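Local coordinates for phenylacetic acid degradation-related protein (Ralstonia eutropha JMP134, PDB 2PIM) that probably hydrolyses acyl-CoA thioesters, as a hotdog-fold member of the thioesterase superfamily related to phenylacetic acid degradation proteins, at residues 42-47 / 98-103; 88-93 / 129-134. All blocks are in the same frame, centred on the assembly; numbering follows the deposited sequence.

Interaction 1 (42-47 / 98-103); sequences DYVATD and AGLLRG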
loop_
_atom_site.group_PDB
_atom_site.type_symbol
_atom_site.label_atom_id
_atom_site.label_comp_id
_atom_site.label_asym_id
_atom_site.label_seq_id
_atom_site.Cartn_x
_atom_site.Cartn_y
_atom_site.Cartn_z
ATOM N N ASP A 42 0.523 11.360 11.944
ATOM C CA ASP A 42 1.359 11.933 10.907
ATOM C C ASP A 42 2.103 10.830 10.159
ATOM O O ASP A 42 2.348 9.780 10.728
ATOM C CB ASP A 42 2.402 12.852 11.525
ATOM C CG ASP A 42 1.807 14.107 12.084
ATOM O OD1 ASP A 42 0.807 14.578 11.517
ATOM O OD2 ASP A 42 2.356 14.621 13.079
ATOM N N TYR A 43 2.461 11.101 8.909
ATOM C CA TYR A 43 3.303 10.239 8.103
ATOM C C TYR A 43 4.261 11.152 7.316
ATOM O O TYR A 43 3.981 12.351 7.132
ATOM C CB TYR A 43 2.450 9.308 7.170
ATOM C CG TYR A 43 1.593 8.344 7.977
ATOM C CD1 TYR A 43 2.145 7.210 8.552
ATOM C CD2 TYR A 43 0.260 8.617 8.227
ATOM C CE1 TYR A 43 1.389 6.357 9.320
ATOM C CE2 TYR A 43 -0.503 7.783 9.017
ATOM C CZ TYR A 43 0.065 6.669 9.582
ATOM O OH TYR A 43 -0.701 5.863 10.400
ATOM N N VAL A 44 5.403 10.600 6.894
ATOM C CA VAL A 44 6.359 11.336 6.059
ATOM C C VAL A 44 6.578 10.496 4.795
ATOM O O VAL A 44 6.903 9.309 4.883
ATOM C CB VAL A 44 7.713 11.594 6.764
ATOM C CG1 VAL A 44 8.717 12.232 5.807
ATOM C CG2 VAL A 44 7.547 12.486 7.985
ATOM N N ALA A 45 6.343 11.109 3.631
ATOM C CA ALA A 45 6.698 10.501 2.364
ATOM C C ALA A 45 8.129 10.969 2.044
ATOM O O ALA A 45 8.400 12.164 2.026
ATOM C CB ALA A 45 5.703 10.913 1.277
ATOM N N THR A 46 9.046 10.029 1.830
ATOM C CA THR A 46 10.430 10.372 1.482
ATOM C C THR A 46 10.632 10.384 -0.030
ATOM O O THR A 46 9.746 9.977 -0.769
ATOM C CB THR A 46 11.406 9.421 2.151
ATOM O OG1 THR A 46 11.209 8.092 1.652
ATOM C CG2 THR A 46 11.192 9.458 3.680
ATOM N N ASP A 47 11.782 10.870 -0.505
ATOM C CA ASP A 47 12.070 10.857 -1.940
ATOM C C ASP A 47 12.107 9.380 -2.463
ATOM O O ASP A 47 11.930 9.118 -3.654
ATOM C CB ASP A 47 13.382 11.592 -2.255
ATOM C CG ASP A 47 13.284 13.134 -2.105
ATOM O OD1 ASP A 47 12.181 13.726 -2.170
ATOM O OD2 ASP A 47 14.360 13.765 -1.957
ATOM N N ALA A 98 6.543 14.609 -1.712
ATOM C CA ALA A 98 7.381 14.299 -0.553
ATOM C C ALA A 98 7.124 15.318 0.551
ATOM O O ALA A 98 6.963 16.521 0.285
ATOM C CB ALA A 98 8.850 14.313 -0.920
ATOM N N GLY A 99 7.124 14.840 1.790
ATOM C CA GLY A 99 6.876 15.697 2.940
ATOM C C GLY A 99 5.865 15.056 3.872
ATOM O O GLY A 99 5.546 13.876 3.739
ATOM N N LEU A 100 5.392 15.838 4.832
ATOM C CA LEU A 100 4.412 15.393 5.814
ATOM C C LEU A 100 3.020 15.150 5.204
ATOM O O LEU A 100 2.602 15.849 4.290
ATOM C CB LEU A 100 4.265 16.431 6.914
ATOM C CG LEU A 100 5.096 16.355 8.183
ATOM C CD1 LEU A 100 4.938 17.680 8.919
ATOM C CD2 LEU A 100 4.634 15.193 9.039
ATOM N N LEU A 101 2.323 14.159 5.751
ATOM C CA LEU A 101 0.897 13.924 5.512
ATOM C C LEU A 101 0.261 13.639 6.843
ATOM O O LEU A 101 0.930 13.260 7.792
ATOM C CB LEU A 101 0.625 12.724 4.575
ATOM C CG LEU A 101 1.217 12.797 3.146
ATOM C CD1 LEU A 101 2.586 12.152 3.031
ATOM C CD2 LEU A 101 0.286 12.173 2.163
ATOM N N ARG A 102 -1.044 13.819 6.881
ATOM C CA ARG A 102 -1.861 13.614 8.054
ATOM C C ARG A 102 -2.881 12.525 7.730
ATOM O O ARG A 102 -3.720 12.711 6.835
ATOM C CB ARG A 102 -2.613 14.909 8.339
ATOM C CG ARG A 102 -3.692 14.840 9.402
ATOM C CD ARG A 102 -3.180 14.215 10.648
ATOM N NE ARG A 102 -2.031 14.964 11.176
ATOM C CZ ARG A 102 -2.060 15.802 12.214
ATOM N NH1 ARG A 102 -3.151 16.008 12.931
ATOM N NH2 ARG A 102 -0.977 16.424 12.557
ATOM N N GLY A 103 -2.819 11.429 8.482
ATOM C CA GLY A 103 -3.766 10.345 8.365
ATOM C C GLY A 103 -4.807 10.417 9.447
ATOM O O GLY A 103 -4.473 10.592 10.625
#
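Asp42 OD1 is gripped by two nitrogens of one arginine. Arg102 comes side-on, with NE at 2.9 Å and NH2 at 2.8 Å from Asp42 OD1. NH2 meets OD1 on its syn lone pair, the side of OD2, whereas NE approaches from above the carboxylate plane. Both bonds end on one oxygen and are bent, and the carboxylate and guanidinium planes stand 51° apart, so this is not the flat two-oxygen pairing. Arg102 reaches its partner by setting CG anti to the backbone N (chi1 171°) and then bending at chi2 and chi3, which turns the guanidinium toward the Asp42 carboxylate on the same face. Asp42 OD2 bridges to Arg30 and Arg102 NH1 to Glu40, a chain of charges that probably keeps the buried Asp42 ionised. Along the backbones an antiparallel ladder forms: Tyr43 exchanges two hydrogen bonds with Leu101, and Ala45 two with Gly99, whose phi of 133° suits a residue without a side chain. On the face of Asp42, Leu100 CD2 lies 4.1 Å from Val44 CG2, a loose apolar touch at a more open surface. The opposite face is oily: Leu101 CD1 rests 3.8 Å from Ala45 CB, a methyl small enough to admit it. Gly103 brings its backbone N to the edge of the Tyr43 ring, 4.2 Å from Tyr43 CD2; having no CB, it leaves room for CE2. Tyr43, Ala45 and Leu101 lie against helix 58-75, where Tyr43 OH is hydrogen-bonded to Asp67 OD2, while strands 28-33 and 114-123 flank the pair within the sheet.

Interaction 2 (88-93 / 129-134); sequences LNLSFL and ATATAT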
loop_
_atom_site.group_PDB
_atom_site.type_symbol
_atom_site.label_atom_id
_atom_site.label_comp_id
_atom_site.label_asym_id
_atom_site.label_seq_id
_atom_site.Cartn_x
_atom_site.Cartn_y
_atom_site.Cartn_z
ATOM N N LEU A 88 -8.476 -4.037 2.074
ATOM C CA LEU A 88 -8.247 -2.600 2.144
ATOM C C LEU A 88 -8.510 -2.017 0.737
ATOM O O LEU A 88 -7.899 -2.431 -0.208
ATOM C CB LEU A 88 -6.800 -2.337 2.543
ATOM C CG LEU A 88 -6.264 -0.911 2.721
ATOM C CD1 LEU A 88 -7.025 -0.128 3.763
ATOM C CD2 LEU A 88 -4.811 -0.983 3.099
ATOM N N ASN A 89 -9.476 -1.119 0.610
ATOM C CA ASN A 89 -9.794 -0.529 -0.659
ATOM C C ASN A 89 -9.298 0.891 -0.620
ATOM O O ASN A 89 -9.671 1.645 0.278
ATOM C CB ASN A 89 -11.309 -0.566 -0.951
ATOM C CG ASN A 89 -11.646 0.005 -2.340
ATOM O OD1 ASN A 89 -11.960 1.176 -2.462
ATOM N ND2 ASN A 89 -11.554 -0.818 -3.373
ATOM N N LEU A 90 -8.482 1.251 -1.602
ATOM C CA LEU A 90 -7.795 2.532 -1.645
ATOM C C LEU A 90 -8.280 3.323 -2.837
ATOM O O LEU A 90 -8.389 2.779 -3.902
ATOM C CB LEU A 90 -6.293 2.315 -1.852
ATOM C CG LEU A 90 -5.621 1.472 -0.784
ATOM C CD1 LEU A 90 -4.175 1.184 -1.225
ATOM C CD2 LEU A 90 -5.678 2.116 0.598
ATOM N N SER A 91 -8.581 4.600 -2.617
ATOM C CA SER A 91 -8.993 5.509 -3.647
ATOM C C SER A 91 -7.980 6.622 -3.598
ATOM O O SER A 91 -7.684 7.173 -2.512
ATOM C CB SER A 91 -10.416 6.071 -3.398
ATOM O OG SER A 91 -11.392 5.047 -3.342
ATOM N N PHE A 92 -7.488 6.960 -4.783
ATOM C CA PHE A 92 -6.452 7.943 -4.984
ATOM C C PHE A 92 -7.086 9.126 -5.676
ATOM O O PHE A 92 -7.561 8.994 -6.782
ATOM C CB PHE A 92 -5.325 7.368 -5.864
ATOM C CG PHE A 92 -4.736 6.102 -5.315
ATOM C CD1 PHE A 92 -4.105 6.110 -4.086
ATOM C CD2 PHE A 92 -4.843 4.899 -6.002
ATOM C CE1 PHE A 92 -3.599 4.954 -3.538
ATOM C CE2 PHE A 92 -4.306 3.726 -5.459
ATOM C CZ PHE A 92 -3.698 3.760 -4.219
ATOM N N LEU A 93 -7.052 10.267 -5.004
ATOM C CA LEU A 93 -7.905 11.380 -5.279
ATOM C C LEU A 93 -7.094 12.494 -5.895
ATOM O O LEU A 93 -7.509 13.083 -6.895
ATOM C CB LEU A 93 -8.509 11.839 -3.952
ATOM C CG LEU A 93 -9.923 11.370 -3.539
ATOM C CD1 LEU A 93 -10.190 9.936 -3.752
ATOM C CD2 LEU A 93 -10.186 11.731 -2.093
ATOM N N ALA A 129 -5.891 10.737 -0.604
ATOM C CA ALA A 129 -6.332 9.392 -0.761
ATOM C C ALA A 129 -7.256 9.017 0.382
ATOM O O ALA A 129 -7.144 9.573 1.480
ATOM C CB ALA A 129 -5.132 8.446 -0.798
ATOM N N THR A 130 -8.175 8.092 0.106
ATOM C CA THR A 130 -9.007 7.497 1.146
ATOM C C THR A 130 -8.913 5.983 1.148
ATOM O O THR A 130 -8.489 5.377 0.162
ATOM C CB THR A 130 -10.479 7.925 0.989
ATOM O OG1 THR A 130 -10.942 7.541 -0.275
ATOM C CG2 THR A 130 -10.626 9.416 1.084
ATOM N N ALA A 131 -9.385 5.392 2.237
ATOM C CA ALA A 131 -9.452 3.970 2.393
ATOM C C ALA A 131 -10.672 3.475 3.171
ATOM O O ALA A 131 -11.210 4.160 4.046
ATOM C CB ALA A 131 -8.234 3.467 3.106
ATOM N N THR A 132 -11.023 2.224 2.882
ATOM C CA THR A 132 -11.923 1.429 3.670
ATOM C C THR A 132 -11.197 0.141 4.021
ATOM O O THR A 132 -10.732 -0.573 3.130
ATOM C CB THR A 132 -13.195 1.116 2.797
ATOM O OG1 THR A 132 -13.945 2.328 2.633
ATOM C CG2 THR A 132 -14.062 0.064 3.447
ATOM N N ALA A 133 -11.120 -0.163 5.297
ATOM C CA ALA A 133 -10.508 -1.385 5.794
ATOM C C ALA A 133 -11.542 -2.257 6.444
ATOM O O ALA A 133 -12.367 -1.774 7.216
ATOM C CB ALA A 133 -9.455 -1.055 6.827
ATOM N N THR A 134 -11.503 -3.542 6.111
ATOM C CA THR A 134 -12.249 -4.578 6.814
ATOM C C THR A 134 -11.274 -5.414 7.602
ATOM O O THR A 134 -10.394 -6.017 7.013
ATOM C CB THR A 134 -12.965 -5.476 5.803
ATOM O OG1 THR A 134 -13.786 -4.651 4.993
ATOM C CG2 THR A 134 -13.782 -6.518 6.487
#
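Alanines make the close-packed face of this strand pair, because their small CB atoms leave room for the leucines opposite. Leu88 sets CG anti to its backbone N, which carries CD1 across to the other strand, 3.8 Å from Ala131 CB and near Ala133 CB. Leu90, with CG anti to its carbonyl carbon, brings CD2 to the same Ala131 CB, also at 3.8 Å, so one methyl receives a branch from each leucine. Farther along, Phe92 CD1 passes obliquely at 4.2 Å from Ala129 CB. The backbones run almost exactly antiparallel, at 171°. Asn89 trades two hydrogen bonds with Thr132, and Ser91 two with Thr130; the Ser91 N to Thr130 O bond is nearly straight (172°), and all four donors lie in the carbonyl planes. This pair closes one end of the subunit's hotdog sheet, which curls round a long helix: Ala129 and Ala131 lie on Leu65 of helix 58-75, and Ala133 on Thr69. The sheet continues from 84-92 into the second subunit through an antiparallel ladder, where Leu90 packs on Leu90 of that subunit. The other face is polar and looser, with Thr132 and Leu93 exposed. Thr130 OG1, in the crowded position between N and carbonyl carbon (chi1 58°), comes to 3.5 Å from Ser91 CB but stays 4.0 Å from Ser91 OG, with no hydrogen bond between the hydroxyls. Leu93 CD2 reaches Thr130 CG2 at 4.0 Å. Asn89 turns its amide away from the leucines, and its OD1 accepts a hydrogen bond from Asn87 ND2 of the second subunit.

How the interactions relate
From the N terminus, the chain first lays down 42-47 on strand 38-45, then passes through helix 58-75 and strand 84-92, which carries 88-93, before returning at 98-103 to close interaction 1. It then runs on through strands 99-107 and 114-123 and closes interaction 2 at 129-134. The two loops therefore cross: 88-93 lies within the first, 98-103 within the second. Their centres are about 17 Å apart and their nearest atoms about 7 Å, without touching. Both belong to one sheet, joined through strand 114-123, which pairs with 99-107 and with 126-136. Interaction 1 ties in strand 38-45, while interaction 2 anchors strand 84-92, which meets the second subunit.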